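Local coordinates for protein putative fimbriae assembly chaperone (Salmonella typhimurium, PDB 2CO7) that probably helps fold newly exported fimbrial subunits in the periplasm and holds them ready for assembly, as in other pilus chaperones of the PapD family, at residues B[29-34]-B[73-78]; B[44-49]-B[59-64]; B[13-18]-B[33-38]; B[94-99]-B[123-128]. All coordinates share one frame; numbering follows the deposited sequence. Where two conformers were deposited one is given.

Contact 1. Residues B[29-34]-B[73-78]; sequences GATLSV and QSQLRI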
# COMPACT_ATOMS: atom_id res chain seq x y z
N GLY B 29 19.56 -14.66 -3.75
CA GLY B 29 18.85 -13.41 -3.46
C GLY B 29 17.95 -12.99 -4.61
O GLY B 29 17.97 -13.60 -5.70
N ALA B 30 17.22 -11.90 -4.39
CA ALA B 30 16.25 -11.40 -5.35
C ALA B 30 16.60 -9.95 -5.67
O ALA B 30 17.45 -9.31 -5.02
CB ALA B 30 14.88 -11.51 -4.79
N THR B 31 15.96 -9.41 -6.70
CA THR B 31 16.21 -8.01 -7.04
C THR B 31 14.91 -7.30 -7.29
O THR B 31 13.89 -7.93 -7.61
CB THR B 31 17.13 -7.81 -8.29
OG1 THR B 31 16.57 -8.46 -9.44
CG2 THR B 31 18.57 -8.32 -8.04
N LEU B 32 14.95 -5.98 -7.16
CA LEU B 32 13.75 -5.16 -7.43
C LEU B 32 14.26 -3.83 -7.99
O LEU B 32 15.07 -3.17 -7.35
CB LEU B 32 12.97 -4.92 -6.13
CG LEU B 32 11.76 -3.98 -6.23
CD1 LEU B 32 10.69 -4.46 -7.21
CD2 LEU B 32 11.17 -3.78 -4.80
N SER B 33 13.84 -3.47 -9.20
CA SER B 33 14.27 -2.20 -9.80
C SER B 33 13.49 -1.04 -9.14
O SER B 33 12.32 -1.18 -8.84
CB SER B 33 14.02 -2.26 -11.31
OG SER B 33 14.37 -1.06 -11.97
N VAL B 34 14.15 0.09 -8.95
CA VAL B 34 13.48 1.31 -8.45
C VAL B 34 13.95 2.45 -9.35
O VAL B 34 15.15 2.57 -9.62
CB VAL B 34 13.89 1.63 -6.96
CG1 VAL B 34 15.38 1.79 -6.85
CG2 VAL B 34 13.14 2.88 -6.41
N GLN B 73 17.46 5.01 -12.76
CA GLN B 73 16.94 3.67 -12.47
C GLN B 73 18.07 2.86 -11.84
O GLN B 73 19.21 2.90 -12.30
CB GLN B 73 16.44 2.99 -13.75
CG GLN B 73 16.09 1.47 -13.64
CD GLN B 73 17.30 0.53 -13.73
OE1 GLN B 73 18.22 0.75 -14.53
NE2 GLN B 73 17.25 -0.56 -12.96
N SER B 74 17.73 2.13 -10.79
CA SER B 74 18.69 1.38 -10.00
C SER B 74 18.06 0.03 -9.63
O SER B 74 16.85 -0.16 -9.79
CB SER B 74 19.00 2.12 -8.71
OG SER B 74 20.17 1.56 -8.14
N GLN B 75 18.88 -0.87 -9.11
CA GLN B 75 18.42 -2.16 -8.63
C GLN B 75 18.68 -2.29 -7.15
O GLN B 75 19.74 -1.87 -6.64
CB GLN B 75 19.14 -3.31 -9.36
CG GLN B 75 18.99 -3.31 -10.86
CD GLN B 75 17.64 -3.84 -11.36
OE1 GLN B 75 17.33 -3.69 -12.55
NE2 GLN B 75 16.85 -4.45 -10.48
N LEU B 76 17.72 -2.85 -6.43
CA LEU B 76 17.94 -3.17 -5.06
C LEU B 76 18.15 -4.65 -5.00
O LEU B 76 17.46 -5.38 -5.70
CB LEU B 76 16.71 -2.82 -4.27
CG LEU B 76 16.21 -1.40 -4.48
CD1 LEU B 76 14.98 -1.21 -3.65
CD2 LEU B 76 17.33 -0.39 -4.12
N ARG B 77 19.08 -5.10 -4.16
CA ARG B 77 19.28 -6.51 -3.91
C ARG B 77 18.62 -6.86 -2.59
O ARG B 77 18.87 -6.20 -1.58
CB ARG B 77 20.78 -6.75 -3.79
CG ARG B 77 21.17 -8.11 -3.23
CD ARG B 77 21.25 -9.20 -4.31
NE ARG B 77 22.21 -10.22 -3.91
CZ ARG B 77 22.21 -11.48 -4.35
NH1 ARG B 77 21.29 -11.87 -5.23
NH2 ARG B 77 23.13 -12.34 -3.93
N ILE B 78 17.85 -7.94 -2.57
CA ILE B 78 17.19 -8.39 -1.34
C ILE B 78 17.75 -9.77 -0.97
O ILE B 78 17.75 -10.64 -1.81
CB ILE B 78 15.66 -8.53 -1.56
CG1 ILE B 78 15.04 -7.20 -2.03
CG2 ILE B 78 15.01 -9.07 -0.27
CD1 ILE B 78 13.64 -7.32 -2.65
O HOH W 1 20.26 -14.44 -7.09
O HOH W 2 15.11 -6.46 -10.75
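Ala30 and Ile78 trade backbone bonds in both directions: Ala30 N reaches Ile78 O at 2.9 Å, and Ile78 N returns to Ala30 O at 2.8 Å, both nearly straight (172° and 176°). The same exchange recurs between Leu32 and Leu76 and between Val34 and Ser74, giving six backbone bonds. Four of the carbonyl oxygens involved also take a CA-H: Ala30 O from Arg77, Leu76 O from Thr31, Ser74 O from Ser33 and Val34 O from Gln73. The two strands are antiparallel neighbours in the immunoglobulin-like N-terminal domain of a PapD-type chaperone, and Leu32, Val34, Leu76 and Ile78 all touch strand 91-100 on the inner face. There Val34 CG1 slants across Leu76 CD2 at 4.0 Å. The opposite face, with Thr31, Ser33, Gln75 and Arg77, is polar. Gln73, bent at chi2 (-81°) with CD near Ser33, donates from NE2 to Ser33 OG at 3.1 Å; Ser33 has two conformers and the bond, described for one, is less certain. Gln75 NE2 sits beside Ser33 N, but both are donors; NE2 is instead satisfied by a water at 2.7 Å, which lies 2.8 Å from Thr31 OG1. At the far end a second water donates to Gly29 O at 2.8 Å and lies in the plane of the Arg77 guanidinium, accepting only a weak bond from NH1 at 3.3 Å.

Contact 2. Residues B[44-49]-B[59-64]; sequences VQSSVK and FLVMPP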
# COMPACT_ATOMS: atom_id res chain seq x y z
N VAL B 44 16.05 7.86 -1.05
CA VAL B 44 15.29 6.62 -0.97
C VAL B 44 15.77 5.78 0.21
O VAL B 44 16.97 5.71 0.47
CB VAL B 44 15.34 5.81 -2.28
CG1 VAL B 44 14.39 4.61 -2.22
CG2 VAL B 44 14.92 6.66 -3.46
N GLN B 45 14.82 5.17 0.92
CA GLN B 45 15.11 4.22 1.97
C GLN B 45 14.34 2.95 1.66
O GLN B 45 13.15 2.99 1.33
CB GLN B 45 14.68 4.80 3.31
CG GLN B 45 14.82 3.85 4.49
CD GLN B 45 13.80 4.15 5.54
OE1 GLN B 45 13.85 5.18 6.22
NE2 GLN B 45 12.83 3.26 5.67
N SER B 46 15.02 1.82 1.74
CA SER B 46 14.32 0.55 1.59
C SER B 46 14.43 -0.24 2.87
O SER B 46 15.49 -0.24 3.55
CB SER B 46 14.88 -0.25 0.42
OG SER B 46 15.09 0.55 -0.71
N SER B 47 13.31 -0.88 3.22
CA SER B 47 13.22 -1.72 4.41
C SER B 47 12.38 -2.97 4.11
O SER B 47 11.63 -2.98 3.16
CB SER B 47 12.56 -0.90 5.55
OG SER B 47 11.29 -0.41 5.10
N VAL B 48 12.56 -4.04 4.88
CA VAL B 48 11.65 -5.23 4.83
C VAL B 48 10.94 -5.38 6.17
O VAL B 48 11.58 -5.31 7.22
CB VAL B 48 12.41 -6.54 4.47
CG1 VAL B 48 11.45 -7.71 4.36
CG2 VAL B 48 13.12 -6.37 3.12
N LYS B 49 9.62 -5.55 6.16
CA LYS B 49 8.86 -5.76 7.41
C LYS B 49 8.18 -7.12 7.32
O LYS B 49 7.96 -7.64 6.21
CB LYS B 49 7.80 -4.68 7.62
CG LYS B 49 8.35 -3.24 7.60
CD LYS B 49 9.42 -3.10 8.62
CE LYS B 49 8.91 -3.09 10.01
NZ LYS B 49 9.82 -2.30 10.90
N PHE B 59 15.43 -10.24 6.46
CA PHE B 59 15.95 -9.89 5.13
C PHE B 59 16.62 -8.56 5.19
O PHE B 59 16.27 -7.73 6.02
CB PHE B 59 14.83 -9.80 4.11
CG PHE B 59 14.16 -11.10 3.82
CD1 PHE B 59 14.51 -11.82 2.67
CD2 PHE B 59 13.19 -11.62 4.68
CE1 PHE B 59 13.90 -13.06 2.37
CE2 PHE B 59 12.57 -12.86 4.41
CZ PHE B 59 12.93 -13.57 3.24
N LEU B 60 17.57 -8.34 4.28
CA LEU B 60 18.23 -7.07 4.17
C LEU B 60 18.09 -6.61 2.73
O LEU B 60 18.12 -7.42 1.81
CB LEU B 60 19.69 -7.20 4.57
CG LEU B 60 20.13 -6.87 6.00
CD1 LEU B 60 19.04 -6.93 7.01
CD2 LEU B 60 21.33 -7.73 6.46
N VAL B 61 17.85 -5.32 2.56
CA VAL B 61 17.84 -4.71 1.24
C VAL B 61 19.06 -3.83 1.10
O VAL B 61 19.38 -3.04 2.01
CB VAL B 61 16.55 -3.88 0.94
CG1 VAL B 61 16.57 -3.36 -0.52
CG2 VAL B 61 15.33 -4.71 1.14
N MET B 62 19.73 -3.97 -0.04
CA MET B 62 20.98 -3.28 -0.35
C MET B 62 20.88 -2.49 -1.65
O MET B 62 20.58 -3.08 -2.70
CB MET B 62 22.13 -4.28 -0.54
CG MET B 62 22.77 -4.84 0.74
SD MET B 62 23.69 -6.34 0.40
CE MET B 62 22.30 -7.43 0.09
N PRO B 63 21.16 -1.17 -1.61
CA PRO B 63 21.50 -0.36 -0.43
C PRO B 63 20.23 -0.00 0.33
O PRO B 63 19.21 0.24 -0.31
CB PRO B 63 22.11 0.92 -1.05
CG PRO B 63 21.43 1.05 -2.40
CD PRO B 63 21.16 -0.38 -2.86
N PRO B 64 20.28 0.09 1.67
CA PRO B 64 19.12 0.52 2.48
C PRO B 64 18.81 2.01 2.36
O PRO B 64 17.65 2.40 2.53
CB PRO B 64 19.53 0.20 3.91
CG PRO B 64 21.00 0.16 3.88
CD PRO B 64 21.45 -0.22 2.52
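Ser46 and Pro64 share the backbone bond that joins these segments: Ser46 N donates to Pro64 O at 2.8 Å (159°), while the antiparallel strands 44-49 and 59-62 (166° between their directions) come no closer than 6.3 Å between axes. Pro64 O also receives a CA-H contact from Gln45 CA at 3.2 Å. Away from this end the gap is bridged by side chains. Val48 and Val61 meet at about a right angle, and their CG2 methyls press together at 3.4 Å, tighter than ordinary van der Waals contact. In Val48, CG1 is anti to the backbone N (chi1 -177°), which puts CG2 beside that N; both methyls lie 4.0 Å from Phe59 CB. The Phe59 ring itself leads away from strand 44-49 and makes an edge-to-face contact with Tyr23. Val61 CG1 packs on Ser46 CB at 3.7 Å. A cis peptide precedes Pro63, where the second strand changes partners within this beta hairpin: Leu60 and Met62 are bonded to Val79 and Arg77 of strand 73-80, whereas Pro64 and Phe66 are bonded to strand 42-50. The one strand thus pairs with 73-80 before the break and with 42-50 after it, in the immunoglobulin-like N-terminal domain. Strand 91-100 pairs with the other edge of 42-50 through Gln45, Ser47 and Lys49, and Leu128 of strand 116-131 packs against Val48 and Phe59.

Contact 3. Residues B[13-18]-B[33-38]; sequences SVKLGA and SVSNPQ
Ser13 is met by the flat carboxamide of Gln38 where the first strand of the immunoglobulin-like N-terminal domain runs antiparallel to strand 30-35. Both ends of the amide are used: OE1 accepts from Ser13 N at 2.8 Å, with the donor tilted 28° from the carbonyl plane, and NE2 donates to Ser13 O at 2.8 Å, with that oxygen in the amide plane. A bend at chi2 (74°) sets CD of Gln38 on course for this two-point grip. The Pro37 ring approaches the same carbonyl, CG and CD each lying 3.4 Å from Ser13 O. Further along, Val14 and Val34 meet at a slant through their CG2 methyls (3.9 Å), on the face turned toward Ile97. The residues that follow them in each strand, Lys15 and Ser35, exchange two backbone bonds, and Gly17 N closes the pairing on Ser33 O at 2.8 Å. Ser13 OG is bonded to the backbone of another protein chain, whose strand pairs antiparallel with this one and carries the sheet across the interface. Lys15 is fully extended, its CD passing Ser35 CB at 3.9 Å, and a water accepts from Lys15 NZ at 2.9 Å and lies 2.6 Å from Ser35 OG.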
# COMPACT_ATOMS: atom_id res chain seq x y z
N SER B 13 6.01 10.71 -7.40
CA SER B 13 5.86 9.30 -7.73
C SER B 13 7.19 8.54 -7.51
O SER B 13 8.25 9.14 -7.49
CB SER B 13 5.42 9.12 -9.20
OG SER B 13 5.24 7.73 -9.48
N VAL B 14 7.11 7.23 -7.31
CA VAL B 14 8.29 6.35 -7.34
C VAL B 14 7.90 5.13 -8.17
O VAL B 14 6.74 4.71 -8.15
CB VAL B 14 8.81 5.98 -5.90
CG1 VAL B 14 7.83 5.04 -5.14
CG2 VAL B 14 10.18 5.34 -5.98
N LYS B 15 8.86 4.56 -8.93
CA LYS B 15 8.52 3.43 -9.79
C LYS B 15 9.22 2.20 -9.28
O LYS B 15 10.42 2.25 -9.05
CB LYS B 15 9.01 3.73 -11.23
CG LYS B 15 8.81 2.58 -12.24
CD LYS B 15 9.44 2.97 -13.60
CE LYS B 15 9.47 1.83 -14.59
NZ LYS B 15 10.15 2.24 -15.85
N LEU B 16 8.49 1.10 -9.08
CA LEU B 16 9.12 -0.18 -8.75
C LEU B 16 8.96 -1.10 -9.93
O LEU B 16 7.96 -1.02 -10.68
CB LEU B 16 8.46 -0.80 -7.50
CG LEU B 16 8.87 -0.28 -6.12
CD1 LEU B 16 9.02 1.21 -6.00
CD2 LEU B 16 7.96 -0.85 -5.02
N GLY B 17 9.93 -1.98 -10.13
CA GLY B 17 9.92 -2.83 -11.31
C GLY B 17 8.85 -3.90 -11.37
O GLY B 17 8.58 -4.46 -12.44
N ALA B 18 8.27 -4.21 -10.23
CA ALA B 18 7.26 -5.26 -10.11
C ALA B 18 6.36 -4.89 -8.92
O ALA B 18 6.73 -4.03 -8.12
CB ALA B 18 7.93 -6.57 -9.84
N SER B 33 13.84 -3.47 -9.20
CA SER B 33 14.27 -2.20 -9.80
C SER B 33 13.49 -1.04 -9.14
O SER B 33 12.32 -1.18 -8.84
CB SER B 33 14.02 -2.26 -11.31
OG SER B 33 14.37 -1.06 -11.97
N VAL B 34 14.15 0.09 -8.95
CA VAL B 34 13.48 1.31 -8.45
C VAL B 34 13.95 2.45 -9.35
O VAL B 34 15.15 2.57 -9.62
CB VAL B 34 13.89 1.63 -6.96
CG1 VAL B 34 15.38 1.79 -6.85
CG2 VAL B 34 13.14 2.88 -6.41
N SER B 35 13.00 3.25 -9.82
CA SER B 35 13.32 4.41 -10.65
C SER B 35 12.71 5.68 -10.09
O SER B 35 11.65 5.63 -9.48
CB SER B 35 12.87 4.20 -12.11
OG SER B 35 13.35 2.93 -12.60
N ASN B 36 13.39 6.80 -10.33
CA ASN B 36 12.94 8.13 -9.95
C ASN B 36 12.33 8.83 -11.16
O ASN B 36 13.05 9.31 -12.02
CB ASN B 36 14.18 8.92 -9.47
CG ASN B 36 13.90 10.36 -9.19
OD1 ASN B 36 14.81 11.19 -9.10
ND2 ASN B 36 12.63 10.70 -9.05
N PRO B 37 10.99 8.93 -11.23
CA PRO B 37 10.34 9.64 -12.35
C PRO B 37 10.51 11.15 -12.38
O PRO B 37 10.20 11.79 -13.41
CB PRO B 37 8.85 9.33 -12.17
CG PRO B 37 8.70 8.73 -10.86
CD PRO B 37 10.02 8.34 -10.29
N GLN B 38 10.98 11.73 -11.29
CA GLN B 38 11.13 13.17 -11.16
C GLN B 38 12.36 13.66 -11.87
O GLN B 38 13.36 12.95 -11.95
CB GLN B 38 11.22 13.57 -9.68
CG GLN B 38 9.85 13.61 -8.96
CD GLN B 38 9.22 12.23 -8.65
OE1 GLN B 38 8.03 12.06 -8.84
NE2 GLN B 38 10.01 11.27 -8.16
O HOH W 3 12.89 2.55 -15.12

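Contact 4. Residues B[94-99]-B[123-128]; sequences WVCIKA and NACDKL. With SO4 (sulfate ion), chain D.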
# COMPACT_ATOMS: atom_id res chain seq x y z
N TRP B 94 6.96 -7.64 3.57
CA TRP B 94 6.74 -6.49 2.72
C TRP B 94 8.06 -5.77 2.52
O TRP B 94 8.76 -5.47 3.49
CB TRP B 94 5.80 -5.51 3.40
CG TRP B 94 4.41 -6.04 3.55
CD1 TRP B 94 3.90 -6.75 4.63
CD2 TRP B 94 3.37 -5.97 2.58
NE1 TRP B 94 2.59 -7.10 4.38
CE2 TRP B 94 2.24 -6.65 3.13
CE3 TRP B 94 3.29 -5.44 1.29
CZ2 TRP B 94 1.01 -6.74 2.45
CZ3 TRP B 94 2.04 -5.51 0.61
CH2 TRP B 94 0.94 -6.20 1.19
N VAL B 95 8.38 -5.49 1.27
CA VAL B 95 9.56 -4.68 0.92
C VAL B 95 9.00 -3.29 0.55
O VAL B 95 8.21 -3.17 -0.37
CB VAL B 95 10.47 -5.37 -0.16
CG1 VAL B 95 9.74 -5.65 -1.51
CG2 VAL B 95 11.72 -4.55 -0.41
N CYS B 96 9.45 -2.28 1.29
CA CYS B 96 8.91 -0.93 1.20
C CYS B 96 10.01 0.03 0.77
O CYS B 96 11.16 -0.08 1.20
CB CYS B 96 8.41 -0.50 2.55
SG CYS B 96 6.93 -1.39 3.12
N ILE B 97 9.63 0.96 -0.08
CA ILE B 97 10.52 1.95 -0.65
C ILE B 97 9.95 3.28 -0.25
O ILE B 97 8.82 3.59 -0.67
CB ILE B 97 10.48 1.85 -2.22
CG1 ILE B 97 10.95 0.49 -2.73
CG2 ILE B 97 11.24 3.02 -2.89
CD1 ILE B 97 12.19 -0.01 -2.12
N LYS B 98 10.68 4.03 0.58
CA LYS B 98 10.29 5.38 0.99
C LYS B 98 11.05 6.38 0.13
O LYS B 98 12.30 6.33 0.06
CB LYS B 98 10.64 5.66 2.45
CG LYS B 98 10.20 7.07 2.92
CD LYS B 98 10.68 7.41 4.34
CE LYS B 98 10.18 6.39 5.37
NZ LYS B 98 8.70 6.55 5.56
N ALA B 99 10.31 7.30 -0.49
CA ALA B 99 10.91 8.28 -1.41
C ALA B 99 10.58 9.66 -0.88
O ALA B 99 9.43 9.96 -0.53
CB ALA B 99 10.41 8.09 -2.84
N ASN B 123 5.51 6.06 0.21
CA ASN B 123 6.03 4.76 0.62
C ASN B 123 5.30 3.72 -0.18
O ASN B 123 4.07 3.61 -0.09
CB ASN B 123 5.77 4.52 2.11
CG ASN B 123 6.31 5.60 2.97
OD1 ASN B 123 7.46 5.53 3.39
ND2 ASN B 123 5.50 6.63 3.23
N ALA B 124 6.03 3.02 -1.05
CA ALA B 124 5.44 2.00 -1.89
C ALA B 124 5.93 0.66 -1.38
O ALA B 124 7.13 0.42 -1.39
CB ALA B 124 5.86 2.21 -3.39
N CYS B 125 5.00 -0.23 -1.05
CA CYS B 125 5.36 -1.53 -0.49
C CYS B 125 4.86 -2.69 -1.36
O CYS B 125 3.67 -2.70 -1.78
CB CYS B 125 4.82 -1.66 0.95
SG CYS B 125 5.42 -0.36 2.10
N ASP B 126 5.75 -3.65 -1.62
CA ASP B 126 5.38 -4.88 -2.37
C ASP B 126 5.43 -6.06 -1.43
O ASP B 126 6.28 -6.13 -0.54
CB ASP B 126 6.43 -5.21 -3.45
CG ASP B 126 6.30 -4.39 -4.72
OD1 ASP B 126 7.08 -4.73 -5.63
OD2 ASP B 126 5.48 -3.47 -4.85
N LYS B 127 4.56 -7.04 -1.68
CA LYS B 127 4.75 -8.33 -1.05
C LYS B 127 6.06 -8.96 -1.48
O LYS B 127 6.40 -8.99 -2.69
CB LYS B 127 3.57 -9.27 -1.36
CG LYS B 127 2.25 -8.72 -0.87
CD LYS B 127 1.07 -9.55 -1.35
CE LYS B 127 -0.24 -8.89 -0.85
NZ LYS B 127 -1.46 -9.43 -1.55
N LEU B 128 6.80 -9.42 -0.47
CA LEU B 128 8.02 -10.20 -0.67
C LEU B 128 7.71 -11.59 -0.10
O LEU B 128 7.62 -11.80 1.13
CB LEU B 128 9.20 -9.56 0.07
CG LEU B 128 10.47 -10.41 0.15
CD1 LEU B 128 11.00 -10.60 -1.31
CD2 LEU B 128 11.54 -9.70 1.00
S SO4 D . -4.78 -7.79 -0.68
O1 SO4 D . -5.44 -6.59 -1.21
O2 SO4 D . -3.36 -7.52 -0.46
O3 SO4 D . -5.48 -8.09 0.57
O4 SO4 D . -5.01 -8.97 -1.54
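Lys127, whose chain runs beside Trp94, carries an NZ gripped by several groups: sulfate O2 at 2.9 Å, Asn166 OD1 and the backbone of another protein chain. The sulfate probably comes from the crystallisation liquor. CG of Lys127 stands over the face of the Trp94 six-membered ring, 3.8 Å from its centroid, a CH-pi contact; the two side chains lie side by side and point the same way. Cys125 O lies near the ring plane, at its edge. Two pairs along, on the same face, Cys96 and Cys125 form a disulfide (SG to SG 2.1 Å, chi3 113°) that ties adjacent strands at a non-hydrogen-bonded position. Beyond it, Lys98 folds at chi3 and chi4 (-58° and -71°), and NZ donates to Asn123 OD1 at 2.7 Å. On the other face Val95 CG1 packs on Asp126 CB at 3.9 Å. Two-way backbone bonds link Val95 with Asp126 and Ile97 with Ala124. Asn123 to Cys125 also pair in parallel with a strand of the other protein, consistent with the donor-strand complementation of pilus chaperones. Strand 42-50 borders 94-99 on its other side, while strands 10-16, 30-35 and 73-80 cover the Val95-Ile97 face.

From the N terminus, contact 3 closes the first loop by bringing 13-18 back to 33-38. Contact 1 starts on the same strand, sharing Ser33 and Val34, and makes a wider closure to 73-78; the loops therefore overlap at strand 30-35. Within the wider one, contact 2 closes the short 44-49 to 59-64 hairpin. Contact 4 follows in series, joining 94-99 to 123-128. Backbone bonds connect contact 2 to both neighbours: Met62 to Arg77 of contact 1, and Gln45 and Lys49 to Lys98 and Trp94 of contact 4. Leu16, Leu76 and Val34 converge on Ile97, bringing contacts 1, 3 and 4 together in the core of the N-terminal domain.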